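Local coordinates for protein ArsR family transcriptional regulator (Staphylococcus aureus, PDB 6CDB) that probably represses transcription by binding DNA as a zinc-responsive homodimer of the ArsR family, at residues Y26-L34 and I45-V56. The protein carries 1 engineered substitution. Numbering follows the deposited sequence.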
# COMPACT_ATOMS: atom_id res chain seq x y z
N TYR A 26 -8.78 7.26 -4.13
CA TYR A 26 -9.13 8.06 -2.95
C TYR A 26 -10.35 7.50 -2.23
O TYR A 26 -10.36 7.39 -1.00
CB TYR A 26 -9.39 9.51 -3.37
CG TYR A 26 -9.84 10.42 -2.25
CD1 TYR A 26 -8.97 10.75 -1.21
CD2 TYR A 26 -11.11 10.97 -2.24
CE1 TYR A 26 -9.36 11.59 -0.19
CE2 TYR A 26 -11.52 11.82 -1.22
CZ TYR A 26 -10.63 12.12 -0.20
OH TYR A 26 -11.01 12.95 0.82
N ASN A 27 -11.40 7.18 -2.98
CA ASN A 27 -12.63 6.68 -2.37
C ASN A 27 -12.43 5.29 -1.77
O ASN A 27 -13.00 4.98 -0.72
CB ASN A 27 -13.77 6.68 -3.39
CG ASN A 27 -14.39 8.05 -3.56
OD1 ASN A 27 -14.39 8.85 -2.63
ND2 ASN A 27 -14.91 8.33 -4.76
N ARG A 28 -11.63 4.45 -2.43
CA ARG A 28 -11.32 3.14 -1.86
C ARG A 28 -10.52 3.29 -0.57
O ARG A 28 -10.73 2.53 0.38
CB ARG A 28 -10.55 2.27 -2.86
CG ARG A 28 -11.41 1.74 -3.98
CD ARG A 28 -10.70 0.64 -4.75
NE ARG A 28 -11.35 0.51 -6.05
CZ ARG A 28 -10.76 0.79 -7.20
NH1 ARG A 28 -9.48 1.16 -7.24
NH2 ARG A 28 -11.46 0.67 -8.33
N ILE A 29 -9.60 4.25 -0.52
CA ILE A 29 -8.90 4.53 0.73
C ILE A 29 -9.88 5.00 1.81
O ILE A 29 -9.75 4.64 2.99
CB ILE A 29 -7.77 5.54 0.49
CG1 ILE A 29 -6.63 4.87 -0.29
CG2 ILE A 29 -7.26 6.13 1.81
CD1 ILE A 29 -6.12 3.57 0.37
N ARG A 30 -10.88 5.80 1.43
CA ARG A 30 -11.85 6.26 2.42
C ARG A 30 -12.68 5.10 2.95
O ARG A 30 -12.96 5.02 4.17
CB ARG A 30 -12.75 7.35 1.82
CG ARG A 30 -12.07 8.70 1.66
CD ARG A 30 -13.10 9.81 1.82
NE ARG A 30 -14.05 9.80 0.72
CZ ARG A 30 -15.33 10.17 0.81
NH1 ARG A 30 -15.86 10.60 1.96
NH2 ARG A 30 -16.08 10.11 -0.28
N ILE A 31 -13.10 4.21 2.06
CA ILE A 31 -13.82 3.01 2.50
C ILE A 31 -12.94 2.18 3.43
O ILE A 31 -13.39 1.73 4.50
CB ILE A 31 -14.26 2.19 1.27
CG1 ILE A 31 -15.28 2.99 0.43
CG2 ILE A 31 -14.80 0.83 1.70
CD1 ILE A 31 -15.63 2.32 -0.88
N MET A 32 -11.68 1.97 3.05
CA MET A 32 -10.80 1.12 3.85
C MET A 32 -10.53 1.74 5.22
O MET A 32 -10.45 1.02 6.22
CB MET A 32 -9.47 0.88 3.13
CG MET A 32 -9.57 0.09 1.83
SD MET A 32 -9.87 -1.66 2.06
CE MET A 32 -8.19 -2.18 2.49
N GLU A 33 -10.34 3.06 5.27
CA GLU A 33 -10.12 3.69 6.57
C GLU A 33 -11.36 3.57 7.45
O GLU A 33 -11.25 3.26 8.65
CB GLU A 33 -9.70 5.15 6.35
CG GLU A 33 -9.12 5.84 7.57
CD GLU A 33 -10.18 6.48 8.45
OE1 GLU A 33 -11.26 6.81 7.92
OE2 GLU A 33 -9.94 6.63 9.67
N LEU A 34 -12.55 3.76 6.87
CA LEU A 34 -13.78 3.56 7.64
C LEU A 34 -13.83 2.15 8.24
O LEU A 34 -14.13 1.97 9.43
CB LEU A 34 -15.01 3.81 6.74
CG LEU A 34 -16.42 3.88 7.33
CD1 LEU A 34 -17.35 4.68 6.41
CD2 LEU A 34 -17.00 2.49 7.58
N ILE A 45 -21.64 2.50 5.04
CA ILE A 45 -20.49 3.08 4.36
C ILE A 45 -20.94 4.18 3.41
O ILE A 45 -20.41 5.30 3.42
CB ILE A 45 -19.72 1.98 3.59
CG1 ILE A 45 -19.17 0.92 4.56
CG2 ILE A 45 -18.60 2.61 2.74
CD1 ILE A 45 -18.72 -0.36 3.87
N SER A 46 -21.95 3.86 2.59
CA SER A 46 -22.49 4.81 1.63
C SER A 46 -22.95 6.09 2.32
O SER A 46 -22.57 7.20 1.92
CB SER A 46 -23.64 4.14 0.88
OG SER A 46 -24.61 5.10 0.52
N HIS A 47 -23.74 5.95 3.39
CA HIS A 47 -24.24 7.12 4.10
C HIS A 47 -23.11 7.94 4.71
O HIS A 47 -23.05 9.16 4.56
CB HIS A 47 -25.22 6.69 5.19
CG HIS A 47 -25.72 7.82 6.02
ND1 HIS A 47 -25.31 8.04 7.32
CD2 HIS A 47 -26.59 8.82 5.73
CE1 HIS A 47 -25.92 9.10 7.80
NE2 HIS A 47 -26.71 9.60 6.86
N GLN A 48 -22.17 7.26 5.39
CA GLN A 48 -21.10 7.96 6.09
C GLN A 48 -20.19 8.71 5.13
O GLN A 48 -19.78 9.84 5.41
CB GLN A 48 -20.30 6.97 6.94
CG GLN A 48 -19.38 7.63 7.96
CD GLN A 48 -20.01 8.87 8.61
OE1 GLN A 48 -20.91 8.76 9.45
NE2 GLN A 48 -19.54 10.06 8.21
N LEU A 49 -19.84 8.10 3.99
CA LEU A 49 -18.90 8.72 3.05
C LEU A 49 -19.58 9.57 1.98
O LEU A 49 -18.88 10.24 1.22
CB LEU A 49 -18.03 7.64 2.38
CG LEU A 49 -17.24 6.77 3.35
CD1 LEU A 49 -16.45 5.68 2.62
CD2 LEU A 49 -16.30 7.62 4.20
N ASN A 50 -20.91 9.58 1.92
CA ASN A 50 -21.65 10.27 0.87
C ASN A 50 -21.25 9.74 -0.51
O ASN A 50 -20.86 10.48 -1.41
CB ASN A 50 -21.49 11.79 0.96
CG ASN A 50 -22.58 12.52 0.19
OD1 ASN A 50 -22.31 13.36 -0.67
ND2 ASN A 50 -23.82 12.17 0.47
N LEU A 51 -21.35 8.42 -0.64
CA LEU A 51 -21.13 7.69 -1.88
C LEU A 51 -22.37 6.84 -2.13
O LEU A 51 -23.01 6.38 -1.19
CB LEU A 51 -19.87 6.82 -1.80
CG LEU A 51 -18.58 7.59 -1.51
CD1 LEU A 51 -17.40 6.65 -1.18
CD2 LEU A 51 -18.24 8.51 -2.71
N SER A 52 -22.72 6.64 -3.39
CA SER A 52 -23.90 5.85 -3.67
C SER A 52 -23.67 4.39 -3.27
O SER A 52 -22.54 3.91 -3.19
CB SER A 52 -24.27 5.93 -5.15
OG SER A 52 -23.41 5.13 -5.94
N GLN A 53 -24.77 3.68 -2.98
CA GLN A 53 -24.64 2.27 -2.64
C GLN A 53 -24.10 1.46 -3.81
O GLN A 53 -23.30 0.54 -3.61
CB GLN A 53 -25.98 1.71 -2.16
CG GLN A 53 -26.47 2.33 -0.85
CD GLN A 53 -27.36 1.40 -0.04
OE1 GLN A 53 -27.29 0.17 -0.17
NE2 GLN A 53 -28.20 1.98 0.81
N SER A 54 -24.52 1.79 -5.04
CA SER A 54 -23.97 1.15 -6.23
C SER A 54 -22.45 1.22 -6.25
O SER A 54 -21.76 0.21 -6.45
CB SER A 54 -24.53 1.83 -7.49
OG SER A 54 -25.85 1.43 -7.73
N ASN A 55 -21.92 2.43 -6.09
CA ASN A 55 -20.49 2.66 -6.16
C ASN A 55 -19.76 1.92 -5.04
O ASN A 55 -18.78 1.21 -5.29
CB ASN A 55 -20.23 4.17 -6.09
CG ASN A 55 -18.79 4.53 -6.34
OD1 ASN A 55 -18.04 3.72 -6.89
ND2 ASN A 55 -18.39 5.73 -5.94
N VAL A 56 -20.23 2.07 -3.80
CA VAL A 56 -19.61 1.36 -2.67
C VAL A 56 -19.56 -0.13 -2.95
O VAL A 56 -18.53 -0.79 -2.78
CB VAL A 56 -20.37 1.66 -1.36
CG1 VAL A 56 -19.84 0.79 -0.24
CG2 VAL A 56 -20.27 3.15 -1.00
O HOH W 1 -18.14 11.68 -1.16
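The guanidinium of R30 lies with L49 CB over one face, NH1 coming within 3.7 Å of it, while N27 OD1 sits at the edge, in plane. R30 CG covers one face of the Y26 ring, offset toward its rim. NH1 and NH2 point end-on at the carbonyl oxygen of L49: NH1 reaches L49 O at 3.1 Å in the carbonyl plane, on a lone pair, whereas the bond from NH2 is tilted from that plane. Both are bent, near 140° at the hydrogen. N50 is the first residue to leave helical geometry, which puts the L49 carbonyl at a helix C-terminus; arginine suits it, its long chain, bent at chi2 and chi3, bringing two donors and a charge that probably favours the negative end of the helix dipole. Water 1 accepts from R30 NH2 and donates a third hydrogen to L49 O. N27 OD1 steadies R30, accepting from NH2 at 3.2 Å in a nearly straight bond; a short amide fits one turn earlier. L51 CD2 approaches NH2 obliquely and also touches the N27 amide.

Helix 42-49 and helix 53-65 form the helix-turn-helix of this winged-helix fold, and helix 26-37 packs against the pair, its short segment crossing 45-49 at 111°. S52 N-caps the second helix, its OG accepting from N55 N, and S46 OG donates to L51 O across the turn.

Branched aliphatic side chains, needing no polar partners, pack their methyls between the helices. I31 CG1 meets L49 CD1 at 3.7 Å, and its side chain also touches L60. The anti torsion at chi1 (-171°) turns the L34 fork toward helix 42-49, where CD1 touches L49 CG and Q48 CB, and CD2 meets I45 CG1 at 4.0 Å.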